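Local coordinates for protein Poly(Beta-D-mannuronate) lyase (Pseudopedobacter saltans, PDB 7O79) that probably cleaves alginate at its beta-D-mannuronate linkages, as a polysaccharide lyase of family 6 built on a parallel beta-helix, at residues A[144-149]-A[191-196]; A[297-302]-A[309-314]; A[341-346]-A[380-385]. All coordinates share one frame; numbering follows the deposited sequence.

Contact 1: A[144-149]-A[191-196]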
loop_
_atom_site.group_PDB
_atom_site.type_symbol
_atom_site.label_atom_id
_atom_site.label_comp_id
_atom_site.label_asym_id
_atom_site.label_seq_id
_atom_site.Cartn_x
_atom_site.Cartn_y
_atom_site.Cartn_z
ATOM N N VAL A 144 5.706 -3.025 -4.798
ATOM C CA VAL A 144 5.715 -3.995 -3.708
ATOM C C VAL A 144 4.403 -4.750 -3.763
ATOM O O VAL A 144 3.334 -4.130 -3.788
ATOM C CB VAL A 144 5.885 -3.327 -2.325
ATOM C CG1 VAL A 144 5.798 -4.382 -1.228
ATOM C CG2 VAL A 144 7.199 -2.597 -2.228
ATOM N N GLY A 145 4.476 -6.078 -3.767
ATOM C CA GLY A 145 3.292 -6.908 -3.697
ATOM C C GLY A 145 3.296 -7.887 -2.539
ATOM O O GLY A 145 4.346 -8.362 -2.105
ATOM N N ASN A 146 2.100 -8.214 -2.059
ATOM C CA ASN A 146 1.912 -9.307 -1.119
ATOM C C ASN A 146 0.992 -10.332 -1.754
ATOM O O ASN A 146 -0.077 -9.990 -2.266
ATOM C CB ASN A 146 1.350 -8.826 0.235
ATOM C CG ASN A 146 1.389 -9.912 1.301
ATOM O OD1 ASN A 146 2.455 -10.247 1.822
ATOM N ND2 ASN A 146 0.216 -10.438 1.666
ATOM N N ASP A 147 1.406 -11.587 -1.686
ATOM C CA ASP A 147 0.790 -12.684 -2.402
ATOM C C ASP A 147 -0.489 -13.124 -1.671
ATOM O O ASP A 147 -0.711 -12.812 -0.496
ATOM C CB ASP A 147 1.833 -13.805 -2.511
ATOM C CG ASP A 147 1.571 -14.757 -3.637
ATOM O OD1 ASP A 147 2.097 -14.452 -4.738
ATOM O OD2 ASP A 147 0.889 -15.800 -3.432
ATOM N N GLN A 148 -1.347 -13.850 -2.386
ATOM C CA GLN A 148 -2.676 -14.165 -1.871
ATOM C C GLN A 148 -2.674 -15.223 -0.776
ATOM O O GLN A 148 -3.545 -15.191 0.101
ATOM C CB GLN A 148 -3.586 -14.583 -3.038
ATOM C CG GLN A 148 -5.028 -14.962 -2.671
ATOM C CD GLN A 148 -5.776 -13.879 -1.914
ATOM O OE1 GLN A 148 -5.603 -12.687 -2.162
ATOM N NE2 GLN A 148 -6.635 -14.299 -0.988
ATOM N N ASP A 149 -1.747 -16.177 -0.804
ATOM C CA ASP A 149 -1.775 -17.289 0.134
ATOM C C ASP A 149 -0.466 -17.378 0.900
ATOM O O ASP A 149 0.600 -17.053 0.369
ATOM C CB ASP A 149 -2.044 -18.606 -0.583
ATOM C CG ASP A 149 -3.417 -18.636 -1.236
ATOM O OD1 ASP A 149 -4.416 -18.923 -0.551
ATOM O OD2 ASP A 149 -3.498 -18.358 -2.439
ATOM N N ALA A 191 -4.249 -10.470 5.851
ATOM C CA ALA A 191 -2.836 -10.454 5.472
ATOM C C ALA A 191 -1.934 -9.956 6.600
ATOM O O ALA A 191 -0.759 -10.335 6.668
ATOM C CB ALA A 191 -2.616 -9.564 4.242
ATOM N N PHE A 192 -2.459 -9.110 7.480
ATOM C CA PHE A 192 -1.672 -8.530 8.568
ATOM C C PHE A 192 -0.382 -7.899 8.047
ATOM O O PHE A 192 0.701 -8.067 8.619
ATOM C CB PHE A 192 -1.380 -9.561 9.660
ATOM C CG PHE A 192 -2.616 -10.218 10.239
ATOM C CD1 PHE A 192 -3.250 -9.666 11.347
ATOM C CD2 PHE A 192 -3.094 -11.420 9.730
ATOM C CE1 PHE A 192 -4.364 -10.265 11.903
ATOM C CE2 PHE A 192 -4.210 -12.043 10.298
ATOM C CZ PHE A 192 -4.847 -11.466 11.374
ATOM N N PHE A 193 -0.496 -7.170 6.942
ATOM C CA PHE A 193 0.648 -6.500 6.326
ATOM C C PHE A 193 0.807 -5.114 6.939
ATOM O O PHE A 193 -0.177 -4.406 7.157
ATOM C CB PHE A 193 0.449 -6.394 4.812
ATOM C CG PHE A 193 1.709 -6.129 4.025
ATOM C CD1 PHE A 193 2.258 -4.848 3.951
ATOM C CD2 PHE A 193 2.331 -7.161 3.331
ATOM C CE1 PHE A 193 3.418 -4.608 3.203
ATOM C CE2 PHE A 193 3.494 -6.934 2.606
ATOM C CZ PHE A 193 4.038 -5.663 2.532
ATOM N N THR A 194 2.041 -4.733 7.225
ATOM C CA THR A 194 2.313 -3.444 7.850
ATOM C C THR A 194 3.099 -2.575 6.880
ATOM O O THR A 194 4.191 -2.961 6.439
ATOM C CB THR A 194 3.078 -3.617 9.160
ATOM O OG1 THR A 194 2.219 -4.222 10.129
ATOM C CG2 THR A 194 3.568 -2.251 9.683
ATOM N N ILE A 195 2.543 -1.409 6.554
ATOM C CA ILE A 195 3.222 -0.376 5.781
ATOM C C ILE A 195 3.417 0.791 6.740
ATOM O O ILE A 195 2.460 1.514 7.037
ATOM C CB ILE A 195 2.399 0.057 4.561
ATOM C CG1 ILE A 195 2.116 -1.127 3.614
ATOM C CG2 ILE A 195 3.097 1.217 3.845
ATOM C CD1 ILE A 195 1.146 -0.734 2.449
ATOM N N LYS A 196 4.638 0.994 7.237
ATOM C CA LYS A 196 4.820 1.872 8.388
ATOM C C LYS A 196 6.027 2.781 8.211
ATOM O O LYS A 196 7.089 2.332 7.780
ATOM C CB LYS A 196 4.965 1.049 9.674
ATOM C CG LYS A 196 5.223 1.863 10.967
ATOM C CD LYS A 196 5.471 0.888 12.136
ATOM C CE LYS A 196 6.286 1.514 13.277
ATOM N NZ LYS A 196 7.765 1.291 13.056
#

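Contact 2: A[297-302]-A[309-314]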
loop_
_atom_site.group_PDB
_atom_site.type_symbol
_atom_site.label_atom_id
_atom_site.label_comp_id
_atom_site.label_asym_id
_atom_site.label_seq_id
_atom_site.Cartn_x
_atom_site.Cartn_y
_atom_site.Cartn_z
ATOM N N GLU A 297 -24.923 -8.438 -13.416
ATOM C CA GLU A 297 -23.841 -9.359 -13.749
ATOM C C GLU A 297 -22.976 -9.543 -12.506
ATOM O O GLU A 297 -22.043 -8.754 -12.260
ATOM C CB GLU A 297 -23.008 -8.842 -14.928
ATOM C CG GLU A 297 -23.874 -8.479 -16.146
ATOM C CD GLU A 297 -23.091 -7.798 -17.275
ATOM O OE1 GLU A 297 -23.569 -7.834 -18.431
ATOM O OE2 GLU A 297 -21.983 -7.275 -17.017
ATOM N N PRO A 298 -23.235 -10.567 -11.696
ATOM C CA PRO A 298 -22.488 -10.723 -10.443
ATOM C C PRO A 298 -21.041 -11.116 -10.668
ATOM O O PRO A 298 -20.685 -11.755 -11.660
ATOM C CB PRO A 298 -23.257 -11.831 -9.712
ATOM C CG PRO A 298 -23.843 -12.657 -10.820
ATOM C CD PRO A 298 -24.213 -11.653 -11.902
ATOM N N ILE A 299 -20.197 -10.707 -9.722
ATOM C CA ILE A 299 -18.822 -11.186 -9.649
ATOM C C ILE A 299 -18.881 -12.556 -8.982
ATOM O O ILE A 299 -19.260 -12.665 -7.815
ATOM C CB ILE A 299 -17.919 -10.227 -8.861
ATOM C CG1 ILE A 299 -17.982 -8.793 -9.422
ATOM C CG2 ILE A 299 -16.493 -10.757 -8.816
ATOM C CD1 ILE A 299 -17.484 -8.626 -10.864
ATOM N N LEU A 300 -18.522 -13.601 -9.726
ATOM C CA LEU A 300 -18.631 -14.969 -9.242
ATOM C C LEU A 300 -17.461 -15.320 -8.335
ATOM O O LEU A 300 -16.339 -14.860 -8.549
ATOM C CB LEU A 300 -18.673 -15.936 -10.427
ATOM C CG LEU A 300 -19.821 -15.774 -11.438
ATOM C CD1 LEU A 300 -19.768 -16.888 -12.517
ATOM C CD2 LEU A 300 -21.173 -15.779 -10.701
ATOM N N ARG A 301 -17.738 -16.128 -7.311
ATOM C CA ARG A 301 -16.709 -16.641 -6.408
ATOM C C ARG A 301 -17.240 -17.898 -5.730
ATOM O O ARG A 301 -18.239 -17.836 -5.008
ATOM C CB ARG A 301 -16.324 -15.572 -5.371
ATOM C CG ARG A 301 -14.982 -15.800 -4.670
ATOM C CD ARG A 301 -13.773 -15.732 -5.620
ATOM N NE ARG A 301 -13.905 -14.696 -6.655
ATOM C CZ ARG A 301 -13.642 -13.399 -6.482
ATOM N NH1 ARG A 301 -13.225 -12.927 -5.302
ATOM N NH2 ARG A 301 -13.801 -12.563 -7.500
ATOM N N ALA A 302 -16.577 -19.030 -5.951
ATOM C CA ALA A 302 -16.976 -20.265 -5.296
ATOM C C ALA A 302 -16.609 -20.222 -3.818
ATOM O O ALA A 302 -15.697 -19.500 -3.398
ATOM C CB ALA A 302 -16.298 -21.461 -5.960
ATOM N N VAL A 309 -19.493 -12.275 -4.955
ATOM C CA VAL A 309 -19.005 -11.253 -4.029
ATOM C C VAL A 309 -19.393 -9.870 -4.576
ATOM O O VAL A 309 -19.707 -9.728 -5.761
ATOM C CB VAL A 309 -17.476 -11.345 -3.813
ATOM C CG1 VAL A 309 -17.108 -12.686 -3.190
ATOM C CG2 VAL A 309 -16.725 -11.128 -5.131
ATOM N N PRO A 310 -19.396 -8.849 -3.718
ATOM C CA PRO A 310 -19.674 -7.505 -4.232
ATOM C C PRO A 310 -18.460 -6.950 -4.943
ATOM O O PRO A 310 -17.315 -7.289 -4.628
ATOM C CB PRO A 310 -20.014 -6.683 -2.978
ATOM C CG PRO A 310 -19.710 -7.520 -1.817
ATOM C CD PRO A 310 -19.274 -8.877 -2.247
ATOM N N ARG A 311 -18.737 -6.085 -5.928
ATOM C CA ARG A 311 -17.680 -5.304 -6.563
ATOM C C ARG A 311 -16.964 -4.422 -5.543
ATOM O O ARG A 311 -15.737 -4.276 -5.596
ATOM C CB ARG A 311 -18.268 -4.449 -7.689
ATOM C CG ARG A 311 -18.513 -5.229 -9.007
ATOM C CD ARG A 311 -19.477 -4.463 -9.906
ATOM N NE ARG A 311 -19.546 -5.101 -11.223
ATOM C CZ ARG A 311 -20.409 -6.062 -11.543
ATOM N NH1 ARG A 311 -21.305 -6.479 -10.655
ATOM N NH2 ARG A 311 -20.384 -6.600 -12.754
ATOM N N TYR A 312 -17.720 -3.814 -4.621
ATOM C CA TYR A 312 -17.180 -3.009 -3.517
ATOM C C TYR A 312 -17.903 -3.384 -2.225
ATOM O O TYR A 312 -19.130 -3.499 -2.216
ATOM C CB TYR A 312 -17.336 -1.493 -3.790
ATOM C CG TYR A 312 -16.437 -0.998 -4.909
ATOM C CD1 TYR A 312 -16.836 -1.110 -6.240
ATOM C CD2 TYR A 312 -15.181 -0.451 -4.640
ATOM C CE1 TYR A 312 -16.016 -0.699 -7.276
ATOM C CE2 TYR A 312 -14.357 -0.014 -5.673
ATOM C CZ TYR A 312 -14.788 -0.148 -6.992
ATOM O OH TYR A 312 -14.003 0.274 -8.042
ATOM N N GLY A 313 -17.153 -3.582 -1.142
ATOM C CA GLY A 313 -17.780 -3.850 0.149
ATOM C C GLY A 313 -18.482 -2.629 0.733
ATOM O O GLY A 313 -17.974 -1.507 0.694
ATOM N N HIS A 314 -19.672 -2.862 1.285
ATOM C CA HIS A 314 -20.426 -1.834 1.992
ATOM C C HIS A 314 -19.559 -1.225 3.097
ATOM O O HIS A 314 -18.918 -1.951 3.857
ATOM C CB HIS A 314 -21.680 -2.489 2.588
ATOM C CG HIS A 314 -22.743 -1.529 3.024
ATOM N ND1 HIS A 314 -23.921 -1.951 3.602
ATOM C CD2 HIS A 314 -22.824 -0.178 2.945
ATOM C CE1 HIS A 314 -24.681 -0.901 3.863
ATOM N NE2 HIS A 314 -24.036 0.186 3.480
HETATM O O HOH W 1 -21.445 -8.713 -7.770
#

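Contact 3: A[341-346]-A[380-385]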
loop_
_atom_site.group_PDB
_atom_site.type_symbol
_atom_site.label_atom_id
_atom_site.label_comp_id
_atom_site.label_asym_id
_atom_site.label_seq_id
_atom_site.Cartn_x
_atom_site.Cartn_y
_atom_site.Cartn_z
ATOM N N GLY A 341 -27.340 5.111 -8.807
ATOM C CA GLY A 341 -28.752 5.084 -8.508
ATOM C C GLY A 341 -29.621 4.372 -9.529
ATOM O O GLY A 341 -30.839 4.312 -9.350
ATOM N N ASN A 342 -29.035 3.837 -10.604
ATOM C CA ASN A 342 -29.772 3.102 -11.631
ATOM C C ASN A 342 -29.147 1.722 -11.718
ATOM O O ASN A 342 -28.300 1.457 -12.593
ATOM C CB ASN A 342 -29.752 3.805 -12.984
ATOM C CG ASN A 342 -30.495 5.121 -12.957
ATOM O OD1 ASN A 342 -31.625 5.205 -12.465
ATOM N ND2 ASN A 342 -29.872 6.159 -13.500
ATOM N N PRO A 343 -29.525 0.827 -10.814
ATOM C CA PRO A 343 -28.940 -0.518 -10.814
ATOM C C PRO A 343 -29.142 -1.206 -12.154
ATOM O O PRO A 343 -30.205 -1.119 -12.766
ATOM C CB PRO A 343 -29.688 -1.247 -9.686
ATOM C CG PRO A 343 -30.759 -0.299 -9.212
ATOM C CD PRO A 343 -30.382 1.080 -9.642
ATOM N N GLY A 344 -28.089 -1.863 -12.616
ATOM C CA GLY A 344 -28.127 -2.623 -13.850
ATOM C C GLY A 344 -27.123 -3.744 -13.739
ATOM O O GLY A 344 -27.278 -4.635 -12.886
ATOM N N ALA A 345 -26.080 -3.695 -14.578
ATOM C CA ALA A 345 -25.000 -4.666 -14.482
ATOM C C ALA A 345 -24.378 -4.665 -13.084
ATOM O O ALA A 345 -24.041 -5.728 -12.552
ATOM C CB ALA A 345 -23.951 -4.381 -15.559
ATOM N N ASP A 346 -24.216 -3.490 -12.470
ATOM C CA ASP A 346 -23.773 -3.445 -11.085
ATOM C C ASP A 346 -24.903 -2.900 -10.229
ATOM O O ASP A 346 -25.832 -2.238 -10.709
ATOM C CB ASP A 346 -22.519 -2.573 -10.886
ATOM C CG ASP A 346 -22.784 -1.088 -11.096
ATOM O OD1 ASP A 346 -23.421 -0.478 -10.204
ATOM O OD2 ASP A 346 -22.277 -0.511 -12.079
ATOM N N PRO A 380 -37.659 3.733 -7.976
ATOM C CA PRO A 380 -38.594 2.935 -7.162
ATOM C C PRO A 380 -38.035 1.605 -6.688
ATOM O O PRO A 380 -38.380 1.159 -5.588
ATOM C CB PRO A 380 -39.773 2.745 -8.120
ATOM C CG PRO A 380 -39.764 4.041 -8.879
ATOM C CD PRO A 380 -38.299 4.166 -9.231
ATOM N N ILE A 381 -37.186 0.946 -7.479
ATOM C CA ILE A 381 -36.657 -0.341 -7.043
ATOM C C ILE A 381 -35.630 -0.219 -5.929
ATOM O O ILE A 381 -35.193 -1.247 -5.404
ATOM C CB ILE A 381 -36.036 -1.117 -8.216
ATOM C CG1 ILE A 381 -34.783 -0.405 -8.701
ATOM C CG2 ILE A 381 -37.059 -1.323 -9.324
ATOM C CD1 ILE A 381 -34.059 -1.173 -9.744
ATOM N N LEU A 382 -35.237 1.000 -5.548
ATOM C CA LEU A 382 -34.385 1.230 -4.386
ATOM C C LEU A 382 -35.140 1.828 -3.200
ATOM O O LEU A 382 -34.508 2.222 -2.214
ATOM C CB LEU A 382 -33.221 2.145 -4.760
ATOM C CG LEU A 382 -32.398 1.731 -5.970
ATOM C CD1 LEU A 382 -31.138 2.573 -6.043
ATOM C CD2 LEU A 382 -32.046 0.238 -5.853
ATOM N N ALA A 383 -36.474 1.877 -3.257
ATOM C CA ALA A 383 -37.232 2.638 -2.268
ATOM C C ALA A 383 -37.150 2.021 -0.872
ATOM O O ALA A 383 -37.100 2.750 0.128
ATOM C CB ALA A 383 -38.688 2.764 -2.722
ATOM N N ASN A 384 -37.131 0.693 -0.764
ATOM C CA ASN A 384 -37.228 0.071 0.554
ATOM C C ASN A 384 -35.883 -0.155 1.210
ATOM O O ASN A 384 -35.826 -0.776 2.272
ATOM C CB ASN A 384 -37.999 -1.247 0.468
ATOM C CG ASN A 384 -39.419 -1.032 0.031
ATOM O OD1 ASN A 384 -39.941 0.083 0.152
ATOM N ND2 ASN A 384 -40.065 -2.084 -0.467
ATOM N N PHE A 385 -34.809 0.334 0.609
ATOM C CA PHE A 385 -33.489 0.240 1.207
ATOM C C PHE A 385 -33.348 1.338 2.249
ATOM O O PHE A 385 -33.482 2.523 1.928
ATOM C CB PHE A 385 -32.418 0.376 0.133
ATOM C CG PHE A 385 -32.110 -0.906 -0.561
ATOM C CD1 PHE A 385 -31.249 -1.830 0.008
ATOM C CD2 PHE A 385 -32.698 -1.199 -1.780
ATOM C CE1 PHE A 385 -30.968 -3.023 -0.634
ATOM C CE2 PHE A 385 -32.420 -2.395 -2.434
ATOM C CZ PHE A 385 -31.550 -3.304 -1.860
#

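Contact 1: A[144-149]-A[191-196]
Asn146 and Phe193 meet in a buried contact of side chains inside the protein, between the end of strand 144-146 and the approach to strand 194-201. No hydrogen bond joins the two segments. The amide and the benzyl group slide past each other in opposite directions, their planes 68° apart, and OD1 of Asn146 lies in the ring plane at the edge of Phe193, 3.4 Å from CD2. An aromatic C-H edge is a mildly favourable neighbour for a carbonyl oxygen. The fold is a right-handed parallel beta-helix of the pectate lyase-like clan, and the two strands belong to different walls of it, so the contact spans the interior. Phe193 crosses it because its CG stands anti to the backbone N (chi1 -162°); CZ ends 4.3 Å from CG1 of Val144, with Phe122 set edge-to-face against the ring. The amide is held by residues beyond the segments: OD1 accepts from Asn154 and is hydrogen-bonded to Ser151 OG, while ND2 donates to Trp178 O and touches the methyl of Ala191 at 3.9 Å. A leucine in place of Asn146 would probably leave Trp178 O, Ser151 OG and the Asn154 amide without their buried partner.

Contact 2: A[297-302]-A[309-314]
Val309, Ile299 and Arg311 carry this contact, in which a surface excursion of the beta-helix doubles back on itself as a short, irregular antiparallel hairpin. Val309 N donates to Ile299 O over 2.9 Å, and a water bridges Ile299 N and Val309 O, accepting from the first and donating to the second. The side chains of Ile299 and Val309 lie on the same face and meet through their CG2 atoms at 3.7 Å. Val309 also touches Arg301: CG1 packs on CB at 3.7 Å, while the same CG2 lies over one face of the guanidinium, whose NH1 is hydrogen-bonded to Ser183. Arg311 crosses Ile299 at about a right angle. Its CG rests on Ile299 CG1 at 3.6 Å, and its chain, extended from CG to NE (chi2 162°, chi3 172°), carries the guanidinium across so that Ile299 CD1 sits over the centre of one face. NH1 also forms a salt bridge with Glu286, which ties the end of this excursion to its beginning, just after strand 280-283. Both terminal nitrogens converge end-on on a single acceptor, Glu297 O: NH2 approaches at 2.8 Å in the carbonyl plane, whereas NH1, at 2.9 Å, comes from 36° above it.

Contact 3: A[341-346]-A[380-385]
Pro343 meets Ile381 and Leu382 in an apolar contact between two surface loops. Pro343 turns its CB toward the other segment and offers CG to both partners, which come toward it end-first with a methyl group. CD1 of Ile381 comes to 3.5 Å from that carbon, tighter than usual for two carbons, and CD2 of Leu382 lies 3.6 Å from it, so one ring atom is touched by two methyl groups from consecutive residues. Ile381 reaches it with CG1 placed between its backbone N and carbonyl carbon (chi1 68°), beyond which the chain runs on extended to CD1. Leu382 divides its two methyls: while CD2 meets the proline CG, CD1 lies 4.0 Å from Pro343 CD and also approaches the backbone.

The loops project from neighbouring turns of the parallel beta-helix, toward one end of the solenoid: loop 341-346 follows strand 333-337, and loop 380-385 follows strand 371-373. Leu382, the buried member of the group, also packs on Met349, which touches Phe385 as well.

Polar atoms take part mainly from the backbone. Gly341 O faces CD1 of Leu382 at 3.7 Å, a van der Waals contact, and no hydrogen bond crosses between the segments. A polar tie runs from Asn342 OD1 to Asn379 ND2, the residue just before 380-385; Gly341 O adds weak bonds to Ser377 OG and Asn379 ND2. Bonds within each segment hold its shape: Ala383 N donates to Pro380 O at 3.1 Å, closing the 3-10 turn that sets Ile381 and Leu382 side by side, and within 341-346 Gly344 N donates to Asp346 O at 3.0 Å.

How the contacts relate
Contact 1 is core and contacts 2 and 3 lie in loops that leave the beta-helix: the centre of contact 1 lies about 8 Å from the centre of the chain, those of contacts 2 and 3 about 22 and 33 Å. Contact 1 joins two walls of the solenoid and contact 3 joins loops of adjacent turns; contact 2 folds one excursion onto itself. All the direct hydrogen bonds between paired segments belong to contact 2. Contact 3 is aliphatic, and contact 1 sets an amide against an aromatic ring. Contacts 2 and 3 touch: Glu297 N lies 3.0 Å from Ala345 O, a probable hydrogen bond, and Arg311 CD packs on Asp346 CB. Contact 1 touches neither.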